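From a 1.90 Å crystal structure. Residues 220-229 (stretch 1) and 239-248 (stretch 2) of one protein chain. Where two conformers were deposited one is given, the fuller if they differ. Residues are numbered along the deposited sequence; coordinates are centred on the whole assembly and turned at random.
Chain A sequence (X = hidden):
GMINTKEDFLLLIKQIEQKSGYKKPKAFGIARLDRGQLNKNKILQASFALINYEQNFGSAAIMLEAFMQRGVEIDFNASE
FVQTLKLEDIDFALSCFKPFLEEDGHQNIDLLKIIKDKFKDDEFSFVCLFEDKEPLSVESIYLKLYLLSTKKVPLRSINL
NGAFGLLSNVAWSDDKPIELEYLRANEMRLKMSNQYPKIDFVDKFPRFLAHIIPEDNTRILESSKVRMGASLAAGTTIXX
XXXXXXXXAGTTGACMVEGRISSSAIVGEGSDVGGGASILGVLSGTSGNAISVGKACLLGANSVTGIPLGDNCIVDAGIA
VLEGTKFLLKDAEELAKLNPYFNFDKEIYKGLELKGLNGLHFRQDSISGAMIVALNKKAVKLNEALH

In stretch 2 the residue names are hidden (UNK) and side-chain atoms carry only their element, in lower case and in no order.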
# COMPACT_ATOMS: atom_id res chain seq x y z
N ILE A 220 8.96 -1.83 -43.70
CA ILE A 220 10.06 -1.61 -42.77
C ILE A 220 10.42 -0.16 -42.97
O ILE A 220 10.99 0.23 -44.03
CB ILE A 220 11.26 -2.47 -43.10
CG1 ILE A 220 10.93 -3.95 -42.95
CG2 ILE A 220 12.48 -2.03 -42.29
CD1 ILE A 220 11.98 -4.90 -43.60
N LEU A 221 10.07 0.67 -42.01
CA LEU A 221 10.16 2.15 -42.21
C LEU A 221 11.55 2.73 -42.02
O LEU A 221 11.76 3.92 -42.25
CB LEU A 221 9.12 2.91 -41.36
CG LEU A 221 7.73 3.07 -42.01
CD1 LEU A 221 7.07 1.72 -42.18
CD2 LEU A 221 6.86 4.07 -41.19
N GLU A 222 12.50 1.89 -41.63
CA GLU A 222 13.89 2.28 -41.52
C GLU A 222 14.76 1.03 -41.46
O GLU A 222 14.60 0.18 -40.57
CB GLU A 222 14.15 3.18 -40.30
CG GLU A 222 15.64 3.46 -39.95
CD GLU A 222 16.57 3.70 -41.18
OE1 GLU A 222 16.12 4.38 -42.15
OE2 GLU A 222 17.76 3.20 -41.20
N SER A 223 15.67 0.93 -42.43
CA SER A 223 16.52 -0.24 -42.57
C SER A 223 17.36 -0.57 -41.33
O SER A 223 17.52 -1.71 -41.03
CB SER A 223 17.47 -0.11 -43.78
OG SER A 223 18.22 -1.31 -44.00
N SER A 224 17.92 0.41 -40.62
CA SER A 224 18.76 0.13 -39.45
C SER A 224 18.01 -0.65 -38.34
O SER A 224 18.61 -1.21 -37.42
CB SER A 224 19.33 1.44 -38.90
OG SER A 224 18.30 2.22 -38.39
N LYS A 225 16.67 -0.71 -38.42
CA LYS A 225 15.86 -1.36 -37.38
C LYS A 225 15.59 -2.86 -37.59
O LYS A 225 14.99 -3.48 -36.73
CB LYS A 225 14.52 -0.66 -37.24
CG LYS A 225 14.56 0.82 -36.83
CD LYS A 225 15.69 1.12 -35.83
CE LYS A 225 15.61 2.54 -35.23
NZ LYS A 225 14.52 2.55 -34.20
N VAL A 226 16.03 -3.40 -38.72
CA VAL A 226 15.91 -4.84 -39.02
C VAL A 226 17.25 -5.39 -39.45
O VAL A 226 17.74 -5.14 -40.56
CB VAL A 226 14.79 -5.13 -40.04
CG1 VAL A 226 14.58 -6.67 -40.21
CG2 VAL A 226 13.48 -4.45 -39.63
N ARG A 227 17.85 -6.17 -38.55
CA ARG A 227 19.10 -6.83 -38.86
C ARG A 227 18.90 -8.01 -39.81
O ARG A 227 17.85 -8.68 -39.82
CB ARG A 227 19.75 -7.27 -37.57
CG ARG A 227 21.26 -7.18 -37.54
CD ARG A 227 21.70 -7.58 -36.15
NE ARG A 227 23.08 -7.24 -35.86
CZ ARG A 227 23.70 -7.54 -34.74
NH1 ARG A 227 23.04 -8.19 -33.82
NH2 ARG A 227 24.95 -7.19 -34.52
N MSE A 228 19.91 -8.25 -40.65
CA MSE A 228 19.93 -9.49 -41.44
C MSE A 228 19.85 -10.74 -40.53
O MSE A 228 20.45 -10.78 -39.46
CB MSE A 228 21.17 -9.51 -42.35
CG MSE A 228 21.26 -10.69 -43.30
SE MSE A 228 19.66 -10.86 -44.39
CE MSE A 228 20.31 -12.39 -45.46
N GLY A 229 19.05 -11.73 -40.94
CA GLY A 229 18.66 -12.84 -40.11
C GLY A 229 17.31 -12.72 -39.37
O GLY A 229 16.88 -13.68 -38.77
N UNK A 239 7.85 0.02 -37.45
CA UNK A 239 7.84 1.51 -37.35
C UNK A 239 9.24 1.91 -36.93
O UNK A 239 9.96 1.09 -36.37
c UNK A 239 6.82 2.02 -36.37
c UNK A 239 5.39 1.71 -36.73
c UNK A 239 4.85 4.44 -38.02
se UNK A 239 4.82 2.45 -38.42
N UNK A 240 9.65 3.17 -37.23
CA UNK A 240 11.05 3.54 -36.98
C UNK A 240 11.45 4.17 -35.66
O UNK A 240 12.65 4.20 -35.37
c UNK A 240 10.05 5.15 -38.43
c UNK A 240 11.33 4.55 -38.11
c UNK A 240 8.94 4.23 -37.96
N UNK A 241 10.50 4.63 -34.85
CA UNK A 241 10.81 5.40 -33.65
C UNK A 241 11.76 4.74 -32.66
O UNK A 241 12.77 5.30 -32.31
N UNK A 242 11.41 3.56 -32.17
CA UNK A 242 12.15 2.94 -31.08
C UNK A 242 12.13 1.43 -31.18
O UNK A 242 12.27 0.76 -30.19
c UNK A 242 11.60 3.42 -29.71
N UNK A 243 11.95 0.92 -32.40
CA UNK A 243 11.84 -0.49 -32.69
C UNK A 243 13.17 -1.14 -32.97
O UNK A 243 14.17 -0.49 -33.26
o UNK A 243 9.80 0.09 -33.89
c UNK A 243 10.96 -0.72 -33.92
N UNK A 244 13.15 -2.46 -32.97
CA UNK A 244 14.27 -3.22 -33.45
C UNK A 244 13.81 -4.66 -33.66
O UNK A 244 13.00 -5.15 -32.91
c UNK A 244 18.39 -3.36 -34.88
o UNK A 244 20.26 -4.83 -35.05
c UNK A 244 17.27 -2.97 -34.23
c UNK A 244 15.45 -3.21 -32.50
c UNK A 244 16.76 -3.66 -33.16
c UNK A 244 19.10 -4.47 -34.42
c UNK A 244 18.65 -5.18 -33.35
c UNK A 244 17.46 -4.79 -32.72
N UNK A 245 14.32 -5.30 -34.71
CA UNK A 245 14.26 -6.78 -34.86
C UNK A 245 15.68 -7.28 -35.12
O UNK A 245 16.33 -6.98 -36.15
c UNK A 245 11.96 -6.41 -35.85
c UNK A 245 13.11 -8.76 -35.85
c UNK A 245 13.33 -7.22 -35.92
N UNK A 246 16.17 -8.05 -34.16
CA UNK A 246 17.50 -8.60 -34.24
C UNK A 246 17.50 -9.90 -35.08
O UNK A 246 16.45 -10.40 -35.57
n UNK A 246 19.99 -8.41 -31.48
c UNK A 246 19.53 -8.76 -32.68
o UNK A 246 20.26 -8.92 -33.63
c UNK A 246 18.01 -8.85 -32.82
N UNK A 247 18.69 -10.44 -35.33
CA UNK A 247 18.77 -11.69 -36.06
C UNK A 247 18.18 -12.83 -35.25
O UNK A 247 18.15 -12.78 -33.99
c UNK A 247 22.72 -13.46 -33.43
c UNK A 247 22.03 -14.33 -34.20
c UNK A 247 22.62 -12.10 -33.65
c UNK A 247 21.07 -12.50 -35.41
c UNK A 247 20.21 -11.99 -36.49
c UNK A 247 21.79 -11.64 -34.65
c UNK A 247 21.18 -13.86 -35.18
N UNK A 248 17.66 -13.84 -35.97
CA UNK A 248 16.95 -14.98 -35.37
C UNK A 248 15.81 -14.50 -34.41
O UNK A 248 15.58 -15.09 -33.35
c UNK A 248 17.47 -17.24 -34.34
c UNK A 248 17.97 -15.86 -34.62
n UNK A 248 17.85 -17.75 -33.17
o UNK A 248 16.76 -17.86 -35.15
O HOH W 1 20.55 -3.18 -37.41
O HOH W 2 15.39 4.85 -32.92

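Position 239 carries three carbons and one selenium in an unbranched chain, the selenium between the second carbon and the last. Its CA-to-CB bond points away from stretch 1, yet the terminal carbon lies 3.8 Å from Leu-221 CD2. This is selenomethionine, Met-239, all three chi angles m.

At 240 three carbons close a ring onto the backbone N: Pro-240. Its CD packs 3.7 Å from Leu-221 CB and its CB 3.8 Å from Glu-222 CB.

Position 241 has no side-chain atoms, so it is Gly-241. Position 242 has a single carbon, pointing away and touching nothing on stretch 1: Ala-242.

One carbon followed by one oxygen makes 243 a serine. Ser-243 OG turns back to its own stretch, donating to Met-239 O at 2.7 Å; the bond spans the segment whose carbonyl O atoms at Pro-240 and Ser-243 accept from Lys-225 NZ.

Position 244 shows one carbon, then a six-carbon ring bearing an oxygen: Tyr-244. Ser-224 O meets the ring edge, 3.3 Å from CE1, and a water links Ser-224 O (2.8 Å) to Tyr-244 OH (2.9 Å). The hydroxyl also lies 3.3 Å from Arg-227 CD.

At 245 one carbon carries two more. This could fit threonine by shape, but all three atoms are carbon: Val-245, whose CB is 4.5 Å from Val-226 CG1.

Position 246 has two carbons, the second bearing one oxygen and one nitrogen: Asn-246. Its OD1 accepts from Arg-227 NH1 at 2.9 Å, near the guanidinium plane, and from the backbone N of position 247 at 2.8 Å.

One carbon and a plain six-carbon ring identify 247 as Phe-247. Arg-227 NH1 approaches the ring edge, 3.8 Å from CD1, and CB sits 3.2 Å from Met-228 O, which has no polar partner.

Position 248 again has two carbons ending in an oxygen and a nitrogen: Asn-248. Its CA-to-CB bond points away from stretch 1; its backbone N donates to Gly-229 O at 2.9 Å.

The contact rests on a single beta bridge, Val-226 with Val-245: Val-245 N donates to Lys-225 O at 2.8 Å, and Arg-227 N to Val-245 O at 3.0 Å. Long side chains extend that short pairing. Lys-225 NZ donates to Pro-240 O at 2.8 Å and Ser-243 O at 3.2 Å, reading backbone rather than side chains. Gly-229 permits the close approach at the other end, since an ideal CB there would lie 2.8 Å from Phe-247 CB, a clash.

Stretch 2 (239-248) MPGASYVNFN
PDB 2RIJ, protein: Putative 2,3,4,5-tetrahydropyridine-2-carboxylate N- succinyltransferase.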